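Local coordinates for protein U4/U6 snRNA-associated-splicing factor PRP24 (Saccharomyces cerevisiae, PDB 4N0T) that binds U6 snRNA, anneals it with U4 snRNA, and serves as a recycling factor for the pre-mRNA splicing machinery, at residues K18-Q22 against N23-K27; A139-C142 against V143-L146; C297-Q301 against E302-I306. All coordinates share one frame; numbering follows the deposited sequence.

Interaction 1: K18-Q22 against N23-K27; sequences KSYNQ and NKVYK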
# COMPACT_ATOMS: atom_id res chain seq x y z
N LYS A 18 8.94 -30.07 16.83
CA LYS A 18 9.85 -28.92 16.92
C LYS A 18 10.83 -28.86 15.74
O LYS A 18 11.17 -27.78 15.25
CB LYS A 18 10.65 -29.00 18.22
CG LYS A 18 10.35 -27.91 19.23
CD LYS A 18 11.64 -27.40 19.86
CE LYS A 18 12.35 -26.41 18.94
NZ LYS A 18 11.64 -25.10 18.90
N SER A 19 11.28 -30.03 15.31
CA SER A 19 12.32 -30.14 14.28
C SER A 19 11.80 -29.91 12.87
O SER A 19 12.59 -29.85 11.92
CB SER A 19 13.00 -31.51 14.36
OG SER A 19 12.15 -32.54 13.88
N TYR A 20 10.49 -29.77 12.72
CA TYR A 20 9.91 -29.66 11.39
C TYR A 20 10.09 -28.27 10.77
O TYR A 20 9.66 -27.25 11.32
CB TYR A 20 8.44 -30.11 11.37
CG TYR A 20 8.27 -31.42 10.64
CD1 TYR A 20 8.91 -32.57 11.09
CD2 TYR A 20 7.50 -31.51 9.48
CE1 TYR A 20 8.79 -33.77 10.43
CE2 TYR A 20 7.37 -32.72 8.81
CZ TYR A 20 8.02 -33.84 9.29
OH TYR A 20 7.90 -35.05 8.65
N ASN A 21 10.74 -28.26 9.61
CA ASN A 21 10.92 -27.03 8.85
C ASN A 21 10.02 -27.01 7.62
O ASN A 21 9.33 -27.99 7.31
CB ASN A 21 12.39 -26.84 8.44
CG ASN A 21 12.94 -28.00 7.61
OD1 ASN A 21 12.22 -28.64 6.84
ND2 ASN A 21 14.23 -28.26 7.76
N GLN A 22 10.04 -25.89 6.93
CA GLN A 22 9.27 -25.69 5.70
C GLN A 22 9.50 -26.82 4.69
O GLN A 22 8.55 -27.31 4.06
CB GLN A 22 9.70 -24.34 5.13
CG GLN A 22 8.97 -23.88 3.92
CD GLN A 22 9.46 -22.51 3.51
OE1 GLN A 22 10.55 -22.09 3.90
NE2 GLN A 22 8.66 -21.80 2.73
N ASN A 23 10.75 -27.25 4.54
CA ASN A 23 11.09 -28.31 3.61
C ASN A 23 10.42 -29.64 3.95
O ASN A 23 9.88 -30.32 3.08
CB ASN A 23 12.61 -28.50 3.54
CG ASN A 23 13.01 -29.73 2.75
OD1 ASN A 23 12.52 -29.97 1.64
ND2 ASN A 23 13.90 -30.54 3.32
N LYS A 24 10.47 -30.01 5.23
CA LYS A 24 9.89 -31.28 5.67
C LYS A 24 8.37 -31.24 5.54
O LYS A 24 7.74 -32.26 5.27
CB LYS A 24 10.27 -31.57 7.12
CG LYS A 24 11.75 -31.84 7.32
CD LYS A 24 12.04 -32.25 8.75
CE LYS A 24 13.52 -32.45 8.98
NZ LYS A 24 13.81 -32.66 10.43
N VAL A 25 7.80 -30.05 5.73
CA VAL A 25 6.36 -29.88 5.55
C VAL A 25 5.98 -30.14 4.09
O VAL A 25 5.02 -30.88 3.84
CB VAL A 25 5.90 -28.49 6.02
CG1 VAL A 25 4.46 -28.24 5.62
CG2 VAL A 25 6.08 -28.38 7.53
N TYR A 26 6.73 -29.56 3.16
CA TYR A 26 6.55 -29.82 1.72
C TYR A 26 6.56 -31.31 1.41
O TYR A 26 5.62 -31.83 0.83
CB TYR A 26 7.67 -29.17 0.91
CG TYR A 26 7.30 -27.83 0.32
CD1 TYR A 26 6.52 -27.75 -0.82
CD2 TYR A 26 7.75 -26.65 0.90
CE1 TYR A 26 6.18 -26.52 -1.37
CE2 TYR A 26 7.43 -25.43 0.36
CZ TYR A 26 6.64 -25.36 -0.77
OH TYR A 26 6.31 -24.13 -1.29
N LYS A 27 7.65 -31.98 1.78
CA LYS A 27 7.80 -33.40 1.50
C LYS A 27 6.66 -34.23 2.08
O LYS A 27 6.22 -35.20 1.45
CB LYS A 27 9.15 -33.92 2.02
CG LYS A 27 10.32 -33.61 1.09
CD LYS A 27 11.64 -34.17 1.63
CE LYS A 27 12.76 -34.03 0.60
NZ LYS A 27 13.05 -32.61 0.27
O HOH W 1 8.78 -34.74 5.78
O HOH W 2 6.42 -21.54 0.51
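Lys24 lays its CB over one face of the Tyr20 ring, 3.7 Å from the centroid and 18° off the normal, which meets the geometry of a CH-pi contact. The lysine side chain runs extended from there, CD passing by the CD1-CE1 side of the ring, and its tip finishes beside Ser19, where NZ makes a weak hydrogen bond to Ser19 O at 3.4 Å. In the plane of the ring, Val25 CG2 stands at the edge, 4.0 Å from Tyr20 CD2. The phenol end is tied back to the same lysine through a water that bonds Tyr20 OH and donates to Lys24 O at 2.7 Å, so ring and helix backbone share a solvent bridge. These contacts gather on the first turn of helix 22-29, the first helix of an RNA recognition motif, with Asn21 as its N-cap. Asn21 CG sits between the backbone N and the carbonyl carbon (chi1 59°), which brings OD1 back over the helix start; Lys24 N donates to OD1 at 2.7 Å, with a C=O...N angle of 176°. The backbone carbonyl of the same asparagine begins the helical pattern, Val25 N reaching Asn21 O at 3.0 Å. One residue on, Tyr26 N donates to Gln22 O, which also lies at the edge of the Tyr26 ring, and a second water joins Tyr26 OH with Gln22 NE2, the latter weakly. Farther along, Lys27 NZ bonds Asn23 OD1 at 3.0 Å, in the carbonyl plane on a lone pair. Val25 and Tyr26 rest on Val38 of strand 35-42. Tyr20 O accepts a hydrogen bond from Arg49 NH1.

Interaction 2: A139-C142 against V143-L146; sequences ARYC and VEKL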
# COMPACT_ATOMS: atom_id res chain seq x y z
N ALA A 139 -7.77 -14.64 16.74
CA ALA A 139 -8.21 -13.58 15.83
C ALA A 139 -9.11 -12.59 16.57
O ALA A 139 -8.90 -11.37 16.50
CB ALA A 139 -8.94 -14.16 14.61
N ARG A 140 -10.10 -13.09 17.30
CA ARG A 140 -10.98 -12.18 18.06
C ARG A 140 -10.20 -11.40 19.13
O ARG A 140 -10.53 -10.25 19.42
CB ARG A 140 -12.14 -12.94 18.71
CG ARG A 140 -13.15 -13.52 17.72
CD ARG A 140 -13.87 -12.43 16.91
NE ARG A 140 -14.85 -13.00 15.99
CZ ARG A 140 -15.54 -12.30 15.09
NH1 ARG A 140 -15.36 -10.99 14.99
NH2 ARG A 140 -16.40 -12.90 14.29
N TYR A 141 -9.17 -12.02 19.69
CA TYR A 141 -8.36 -11.37 20.71
C TYR A 141 -7.52 -10.24 20.10
O TYR A 141 -7.36 -9.18 20.71
CB TYR A 141 -7.48 -12.41 21.44
CG TYR A 141 -6.75 -11.86 22.65
CD1 TYR A 141 -7.45 -11.39 23.76
CD2 TYR A 141 -5.36 -11.81 22.68
CE1 TYR A 141 -6.78 -10.89 24.87
CE2 TYR A 141 -4.68 -11.31 23.79
CZ TYR A 141 -5.40 -10.85 24.88
OH TYR A 141 -4.75 -10.35 25.99
N CYS A 142 -7.00 -10.46 18.90
CA CYS A 142 -6.28 -9.38 18.20
C CYS A 142 -7.17 -8.17 17.95
O CYS A 142 -6.73 -7.03 18.08
CB CYS A 142 -5.72 -9.87 16.87
SG CYS A 142 -4.35 -11.03 17.02
N VAL A 143 -8.43 -8.41 17.59
CA VAL A 143 -9.35 -7.30 17.36
C VAL A 143 -9.56 -6.56 18.69
O VAL A 143 -9.47 -5.34 18.75
CB VAL A 143 -10.70 -7.76 16.81
CG1 VAL A 143 -11.68 -6.57 16.74
CG2 VAL A 143 -10.54 -8.38 15.42
N GLU A 144 -9.81 -7.33 19.75
CA GLU A 144 -10.05 -6.77 21.08
C GLU A 144 -8.92 -5.86 21.54
O GLU A 144 -9.16 -4.75 22.01
CB GLU A 144 -10.26 -7.89 22.10
CG GLU A 144 -10.54 -7.39 23.50
CD GLU A 144 -10.35 -8.46 24.57
OE1 GLU A 144 -10.65 -9.65 24.31
OE2 GLU A 144 -9.88 -8.11 25.68
N LYS A 145 -7.68 -6.32 21.39
CA LYS A 145 -6.53 -5.59 21.91
C LYS A 145 -5.93 -4.56 20.96
O LYS A 145 -5.34 -3.58 21.42
CB LYS A 145 -5.43 -6.57 22.33
CG LYS A 145 -5.87 -7.63 23.33
CD LYS A 145 -6.13 -7.05 24.72
CE LYS A 145 -4.86 -6.50 25.33
NZ LYS A 145 -4.94 -6.44 26.82
N LEU A 146 -6.08 -4.77 19.65
CA LEU A 146 -5.34 -3.96 18.68
C LEU A 146 -6.20 -2.96 17.91
O LEU A 146 -5.67 -1.95 17.44
CB LEU A 146 -4.57 -4.84 17.69
CG LEU A 146 -3.64 -5.88 18.31
CD1 LEU A 146 -2.96 -6.73 17.23
CD2 LEU A 146 -2.59 -5.22 19.21
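Cys142 O receives the shortest of the four backbone bonds here, from Leu146 N at 2.8 Å. The N-H...O angle of 140° makes it less straight than the three bonds before it, from Val143 N to Ala139 O, Glu144 N to Arg140 O and Lys145 N to Tyr141 O. All four follow the i to i+4 pattern of an alpha helix, here the last two turns of helix 136-146, the second helix of the second RNA recognition motif. Leu146 also leans its own side chain against that carbonyl, CB lying 3.1 Å from Cys142 O, and its CD1 packs on Cys142 CB at 4.2 Å. This side of the helix is the buried one: Cys142 and Leu146 both meet Leu105 of helix 98-107 and Ile108, while Ala139, Cys142 and Val143 touch Leu87 of strand 86-90.

Tyr141 and Lys145, four residues apart, pair their side chains. Tyr141 CG lies opposite the backbone N (chi1 -172°), which carries the ring along the helix toward Glu144 and Lys145. Lys145 CG sits over one face, 3.8 Å from the ring centroid and 17° off the normal, a CH-pi contact. The bend at chi2 sets Lys145 CD 3.8 Å from Tyr141 OH, and the one at chi3 keeps CE near the same oxygen, with the two side chains side by side and pointing the same way. Lys145 CG is also 3.4 Å from Tyr141 O and therefore lies between the ring face and the carbonyl oxygen of Tyr141. Glu144 approaches the ring from an oblique direction, its carboxylate plane almost perpendicular to that of the ring and its OE1 3.7 Å from Tyr141 CD1.

Interaction 3: C297-Q301 against E302-I306; sequences CQFLQ and EEIHI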
# COMPACT_ATOMS: atom_id res chain seq x y z
N CYS A 297 12.97 6.61 3.58
CA CYS A 297 13.35 7.81 4.33
C CYS A 297 13.94 7.42 5.69
O CYS A 297 14.97 7.95 6.13
CB CYS A 297 12.12 8.70 4.52
SG CYS A 297 12.47 10.31 5.26
N GLN A 298 13.29 6.47 6.35
CA GLN A 298 13.74 5.99 7.65
C GLN A 298 15.14 5.38 7.55
O GLN A 298 16.01 5.66 8.39
CB GLN A 298 12.74 4.98 8.19
CG GLN A 298 13.17 4.28 9.46
CD GLN A 298 12.15 3.26 9.92
OE1 GLN A 298 11.20 3.59 10.63
NE2 GLN A 298 12.33 2.02 9.49
N PHE A 299 15.36 4.58 6.51
CA PHE A 299 16.67 4.01 6.23
C PHE A 299 17.73 5.09 6.01
O PHE A 299 18.83 4.99 6.56
CB PHE A 299 16.57 3.09 5.01
CG PHE A 299 17.89 2.79 4.35
CD1 PHE A 299 18.79 1.89 4.91
CD2 PHE A 299 18.19 3.35 3.11
CE1 PHE A 299 19.99 1.59 4.27
CE2 PHE A 299 19.39 3.05 2.46
CZ PHE A 299 20.29 2.18 3.05
N LEU A 300 17.42 6.12 5.23
CA LEU A 300 18.40 7.17 4.98
C LEU A 300 18.76 7.94 6.25
O LEU A 300 19.91 8.35 6.44
CB LEU A 300 17.88 8.15 3.93
CG LEU A 300 17.70 7.57 2.53
CD1 LEU A 300 17.11 8.62 1.59
CD2 LEU A 300 19.01 7.06 1.99
N GLN A 301 17.76 8.15 7.11
CA GLN A 301 17.99 8.90 8.35
C GLN A 301 18.70 8.08 9.41
O GLN A 301 19.65 8.56 10.03
CB GLN A 301 16.67 9.43 8.91
CG GLN A 301 16.04 10.54 8.07
CD GLN A 301 14.59 10.77 8.43
OE1 GLN A 301 13.96 11.71 7.94
NE2 GLN A 301 14.04 9.91 9.28
N GLU A 302 18.25 6.84 9.63
CA GLU A 302 18.73 6.02 10.74
C GLU A 302 20.01 5.25 10.44
O GLU A 302 20.84 5.06 11.32
CB GLU A 302 17.64 5.05 11.21
CG GLU A 302 16.38 5.73 11.73
CD GLU A 302 15.33 4.75 12.20
OE1 GLU A 302 15.64 3.53 12.29
OE2 GLU A 302 14.20 5.18 12.48
N GLU A 303 20.15 4.80 9.20
CA GLU A 303 21.31 3.99 8.82
C GLU A 303 22.40 4.82 8.14
O GLU A 303 23.59 4.57 8.34
CB GLU A 303 20.90 2.82 7.93
CG GLU A 303 19.91 1.86 8.58
CD GLU A 303 20.46 1.19 9.82
OE1 GLU A 303 21.68 0.88 9.85
OE2 GLU A 303 19.68 0.98 10.78
N ILE A 304 22.01 5.79 7.32
CA ILE A 304 22.99 6.57 6.56
C ILE A 304 23.28 7.90 7.26
O ILE A 304 24.22 8.62 6.90
CB ILE A 304 22.50 6.77 5.11
CG1 ILE A 304 22.03 5.43 4.53
CG2 ILE A 304 23.59 7.37 4.23
CD1 ILE A 304 23.12 4.34 4.46
N HIS A 305 22.46 8.22 8.27
CA HIS A 305 22.65 9.42 9.10
C HIS A 305 22.50 10.72 8.31
O HIS A 305 23.16 11.72 8.59
CB HIS A 305 23.96 9.34 9.88
CG HIS A 305 24.07 8.12 10.74
ND1 HIS A 305 24.87 7.05 10.41
CD2 HIS A 305 23.43 7.78 11.88
CE1 HIS A 305 24.74 6.10 11.32
NE2 HIS A 305 23.87 6.52 12.23
N ILE A 306 21.59 10.67 7.34
CA ILE A 306 21.21 11.82 6.56
C ILE A 306 20.16 12.59 7.36
O ILE A 306 19.29 11.98 8.00
CB ILE A 306 20.61 11.36 5.21
CG1 ILE A 306 21.64 10.56 4.42
CG2 ILE A 306 20.15 12.54 4.39
CD1 ILE A 306 21.04 9.79 3.25
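Phe299, on helix 293-302, meets Glu303 and Ile304. From CB, CG turns opposite the backbone N (chi1 161°), which brings the ring alongside the following turn. CD1 touches Glu303 CB and CG, each at 3.8 Å; CE1 lies 4.0 Å from the same CB; CE2 is 4.1 Å from Ile304 CG1; at the tip, CZ reaches Ile304 CD1 at 3.8 Å. Ile304 CG1 is over one face, 4.2 Å from the centroid and 22° off the normal, a CH-pi contact. With the ring cut back to an alanine here, a gap would probably open beside Ile304 CG1 and Glu303 CB, leaving the isoleucine end freer to turn.

Phe299 O accepts from Glu303 N and, weakly, from Ile304 N. His305 then takes a positive phi (64°), and the chain folds back so that Ile306 N donates to Leu300 O at 3.0 Å and Ile306 CD1 rests 3.6 Å from Leu300 CB. In this occluded RNA recognition motif the turn is packed between elements: Phe299 and Ile304 lie on Leu340 of helix 330-340, Phe345 stacks edge-to-face with Phe299, and Leu300 and Ile306 press on Ile311 of strand 311-317.

Following the chain from the N terminus, interaction 1 comes first, where the loop after strand 10-16 enters helix 22-29 of the first RNA recognition motif, and joins the two against strand 35-42. Interaction 2 follows within helix 136-146 of the second motif, running along it against strands 86-90 and 154-160. Interaction 3 joins helix 293-302 of the occluded motif to the loop that follows, beside strand 311-317 and helix 330-340. Each joins neighbouring residues and closes no long loop; they stand in series, neither nesting nor crossing. Their centres are about 29 Å (1 and 2), 33 Å (2 and 3) and 38 Å (1 and 3) apart, without touching.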